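Putative TetR-family transcriptional regulator (Bordetella parapertussis 12822, PDB 3CCY) probably binds DNA at cis-regulatory sites through a helix-turn-helix motif and acts as a transcriptional regulator, most likely a repressor. Local coordinates at residues T189-L194 with L198-A203. Numbering follows the deposited sequence. Where two conformers were deposited one is given.
Sequences TVQLFL and LNLLSA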
ATOM      1  N   THR A 189      -3.929  15.960  -2.717  1.00 30.79           N
ATOM      2  CA  THR A 189      -2.971  15.024  -3.352  1.00 31.96           C
ATOM      3  C   THR A 189      -2.294  15.628  -4.611  1.00 31.48           C
ATOM      4  O   THR A 189      -1.066  15.606  -4.769  1.00 30.34           O
ATOM      5  CB  THR A 189      -3.686  13.720  -3.718  1.00 32.08           C
ATOM      6  OG1 THR A 189      -4.222  13.155  -2.512  1.00 31.87           O
ATOM      7  CG2 THR A 189      -2.731  12.717  -4.401  1.00 35.19           C
ATOM      8  N   VAL A 190      -3.095  16.198  -5.478  1.00 30.80           N
ATOM      9  CA  VAL A 190      -2.564  16.869  -6.662  1.00 31.31           C
ATOM     10  C   VAL A 190      -1.748  18.127  -6.377  1.00 31.52           C
ATOM     11  O   VAL A 190      -0.672  18.302  -6.968  1.00 30.69           O
ATOM     12  CB  VAL A 190      -3.710  17.185  -7.652  1.00 32.51           C
ATOM     13  CG1 VAL A 190      -3.214  18.020  -8.841  1.00 30.09           C
ATOM     14  CG2 VAL A 190      -4.314  15.878  -8.158  1.00 30.14           C
ATOM     15  N   GLN A 191      -2.251  19.018  -5.509  1.00 30.71           N
ATOM     16  CA  GLN A 191      -1.470  20.214  -5.127  1.00 32.57           C
ATOM     17  C   GLN A 191      -0.077  19.780  -4.567  1.00 31.15           C
ATOM     18  O   GLN A 191       0.956  20.340  -4.931  1.00 30.42           O
ATOM     19  CB  GLN A 191      -2.244  21.079  -4.061  1.00 31.39           C
ATOM     20  CG  GLN A 191      -3.550  21.767  -4.615  1.00 35.85           C
ATOM     21  CD  GLN A 191      -4.582  22.167  -3.491  1.00 38.94           C
ATOM     22  OE1 GLN A 191      -4.278  22.110  -2.264  1.00 44.48           O
ATOM     23  NE2 GLN A 191      -5.816  22.542  -3.921  1.00 44.38           N
ATOM     24  N   LEU A 192      -0.076  18.809  -3.649  1.00 29.98           N
ATOM     25  CA  LEU A 192       1.160  18.332  -3.032  0.50 29.81           C
ATOM     26  C   LEU A 192       2.097  17.734  -4.087  1.00 30.09           C
ATOM     27  O   LEU A 192       3.291  18.121  -4.167  1.00 30.34           O
ATOM     28  CB  LEU A 192       0.856  17.277  -1.952  0.50 29.18           C
ATOM     29  CG  LEU A 192       0.217  17.708  -0.621  0.50 28.11           C
ATOM     30  CD1 LEU A 192      -0.442  16.485   0.059  0.50 23.96           C
ATOM     31  CD2 LEU A 192       1.274  18.296   0.319  0.50 25.50           C
ATOM     32  N   PHE A 193       1.577  16.783  -4.865  1.00 30.03           N
ATOM     33  CA  PHE A 193       2.397  16.056  -5.865  1.00 30.98           C
ATOM     34  C   PHE A 193       2.949  17.010  -6.940  1.00 31.95           C
ATOM     35  O   PHE A 193       4.120  16.962  -7.235  1.00 32.24           O
ATOM     36  CB  PHE A 193       1.639  14.892  -6.548  1.00 31.66           C
ATOM     37  CG  PHE A 193       2.545  14.050  -7.446  1.00 35.15           C
ATOM     38  CD1 PHE A 193       3.471  13.180  -6.887  1.00 38.78           C
ATOM     39  CD2 PHE A 193       2.508  14.186  -8.824  1.00 35.35           C
ATOM     40  CE1 PHE A 193       4.346  12.425  -7.696  1.00 38.89           C
ATOM     41  CE2 PHE A 193       3.378  13.437  -9.628  1.00 37.14           C
ATOM     42  CZ  PHE A 193       4.288  12.569  -9.049  1.00 35.49           C
ATOM     43  N   LEU A 194       2.102  17.878  -7.501  1.00 30.48           N
ATOM     44  CA  LEU A 194       2.526  18.787  -8.576  1.00 30.61           C
ATOM     45  C   LEU A 194       3.346  19.991  -8.111  1.00 29.03           C
ATOM     46  O   LEU A 194       4.322  20.373  -8.751  1.00 28.61           O
ATOM     47  CB  LEU A 194       1.308  19.294  -9.383  1.00 30.26           C
ATOM     48  CG  LEU A 194       0.557  18.209 -10.174  1.00 32.28           C
ATOM     49  CD1 LEU A 194      -0.433  18.887 -11.106  1.00 31.90           C
ATOM     50  CD2 LEU A 194       1.476  17.258 -10.973  1.00 34.52           C
ATOM     51  N   LEU A 198       6.219  22.273   0.312  1.00 29.22           N
ATOM     52  CA  LEU A 198       6.809  23.572   0.660  1.00 32.13           C
ATOM     53  C   LEU A 198       6.125  24.827   0.052  1.00 33.55           C
ATOM     54  O   LEU A 198       6.342  25.946   0.540  1.00 32.98           O
ATOM     55  CB  LEU A 198       8.309  23.559   0.383  1.00 31.95           C
ATOM     56  CG  LEU A 198       9.180  22.538   1.144  1.00 30.83           C
ATOM     57  CD1 LEU A 198      10.668  22.685   0.721  1.00 32.16           C
ATOM     58  CD2 LEU A 198       9.079  22.657   2.702  1.00 31.39           C
ATOM     59  N   ASN A 199       5.280  24.647  -0.962  1.00 34.25           N
ATOM     60  CA  ASN A 199       4.607  25.795  -1.597  1.00 35.77           C
ATOM     61  C   ASN A 199       3.089  25.799  -1.369  1.00 37.09           C
ATOM     62  O   ASN A 199       2.363  26.659  -1.885  1.00 36.98           O
ATOM     63  CB  ASN A 199       4.893  25.811  -3.105  1.00 36.33           C
ATOM     64  CG  ASN A 199       6.348  25.619  -3.413  1.00 36.59           C
ATOM     65  OD1 ASN A 199       6.763  24.570  -3.927  1.00 39.47           O
ATOM     66  ND2 ASN A 199       7.144  26.597  -3.068  1.00 34.44           N
ATOM     67  N   LEU A 200       2.616  24.825  -0.615  1.00 37.33           N
ATOM     68  CA  LEU A 200       1.205  24.671  -0.366  1.00 40.29           C
ATOM     69  C   LEU A 200       0.783  25.867   0.481  1.00 41.37           C
ATOM     70  O   LEU A 200       1.488  26.245   1.430  1.00 40.47           O
ATOM     71  CB  LEU A 200       1.029  23.384   0.426  1.00 40.26           C
ATOM     72  CG  LEU A 200      -0.070  22.333   0.321  1.00 44.21           C
ATOM     73  CD1 LEU A 200      -0.516  21.995  -1.087  1.00 44.67           C
ATOM     74  CD2 LEU A 200       0.481  21.104   0.990  1.00 43.76           C
ATOM     75  N   LEU A 201      -0.340  26.486   0.133  1.00 43.48           N
ATOM     76  CA  LEU A 201      -0.852  27.591   0.946  1.00 46.07           C
ATOM     77  C   LEU A 201      -1.380  27.088   2.273  1.00 47.24           C
ATOM     78  O   LEU A 201      -2.062  26.055   2.348  1.00 46.84           O
ATOM     79  CB  LEU A 201      -1.909  28.401   0.192  1.00 46.10           C
ATOM     80  CG  LEU A 201      -1.458  29.755  -0.382  1.00 47.31           C
ATOM     81  CD1 LEU A 201      -0.089  29.725  -1.095  1.00 48.53           C
ATOM     82  CD2 LEU A 201      -2.531  30.313  -1.328  1.00 47.65           C
ATOM     83  N   SER A 202      -1.030  27.807   3.329  1.00 49.60           N
ATOM     84  CA  SER A 202      -1.501  27.462   4.653  1.00 52.32           C
ATOM     85  C   SER A 202      -2.656  28.355   5.081  1.00 53.62           C
ATOM     86  O   SER A 202      -2.508  29.581   5.140  1.00 54.12           O
ATOM     87  CB  SER A 202      -0.369  27.562   5.665  1.00 52.36           C
ATOM     88  OG  SER A 202      -0.709  26.807   6.817  1.00 54.90           O
ATOM     89  N   ALA A 203      -3.799  27.730   5.362  1.00 55.49           N
ATOM     90  CA  ALA A 203      -5.006  28.421   5.868  1.00 56.60           C
ATOM     91  C   ALA A 203      -4.750  29.276   7.107  1.00 57.21           C
ATOM     92  O   ALA A 203      -4.243  30.405   7.014  1.00 57.84           O
ATOM     93  CB  ALA A 203      -6.110  27.405   6.171  1.00 57.17           C
TER
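Leu200 folds back onto Gln191 and Leu192 of helix 182-195, where the C-terminal tail of this TetR-family, all-helical regulator turns back after its last helix, brings Leu200 against it and then moves away. The nearest backbones are those of Leu192 and Leu200, with CA atoms 6.9 Å apart, and no hydrogen bond joins the two segments, so side chains alone make the contact. Leu200 suits the place because its forked end reaches two helix residues at once. Its CD1 lies 3.6 Å from CB of Gln191, against the aliphatic base of that side chain, and 3.9 Å from the amide oxygen OE1. Its other methyl, CD2, turns to Leu192 and sits 3.8 Å from CG there; Leu192 CD2 is also modelled next to Leu200 CD2, but too close to be trusted, and Leu192 was deposited in two conformers. The chi1 of Leu200, -142°, is off the staggered values, which leaves the exact placing of its two methyls doubtful.

Gln191 combines an apolar stem with a polar end, which fits an exposed helix position beside a leucine. With CG anti to the carbonyl carbon (chi1 -68°) and the chain extended beyond it, the side chain runs across Leu200 at about a right angle. Leu192 is buried, as suits an apolar branched end that lies against the Leu200 side chain while also packing on Asp159 of the second subunit.

On other faces of the helix, Val190 and Leu194 pack on helix 87-115, and Phe193 meets Phe163 edge-to-face. The tail belongs to the dimer too: Ser202 OG is hydrogen-bonded to Asp148 O of the second subunit, and the backbone oxygen O of Leu200 accepts a hydrogen bond from NH1 of that subunit's Arg146.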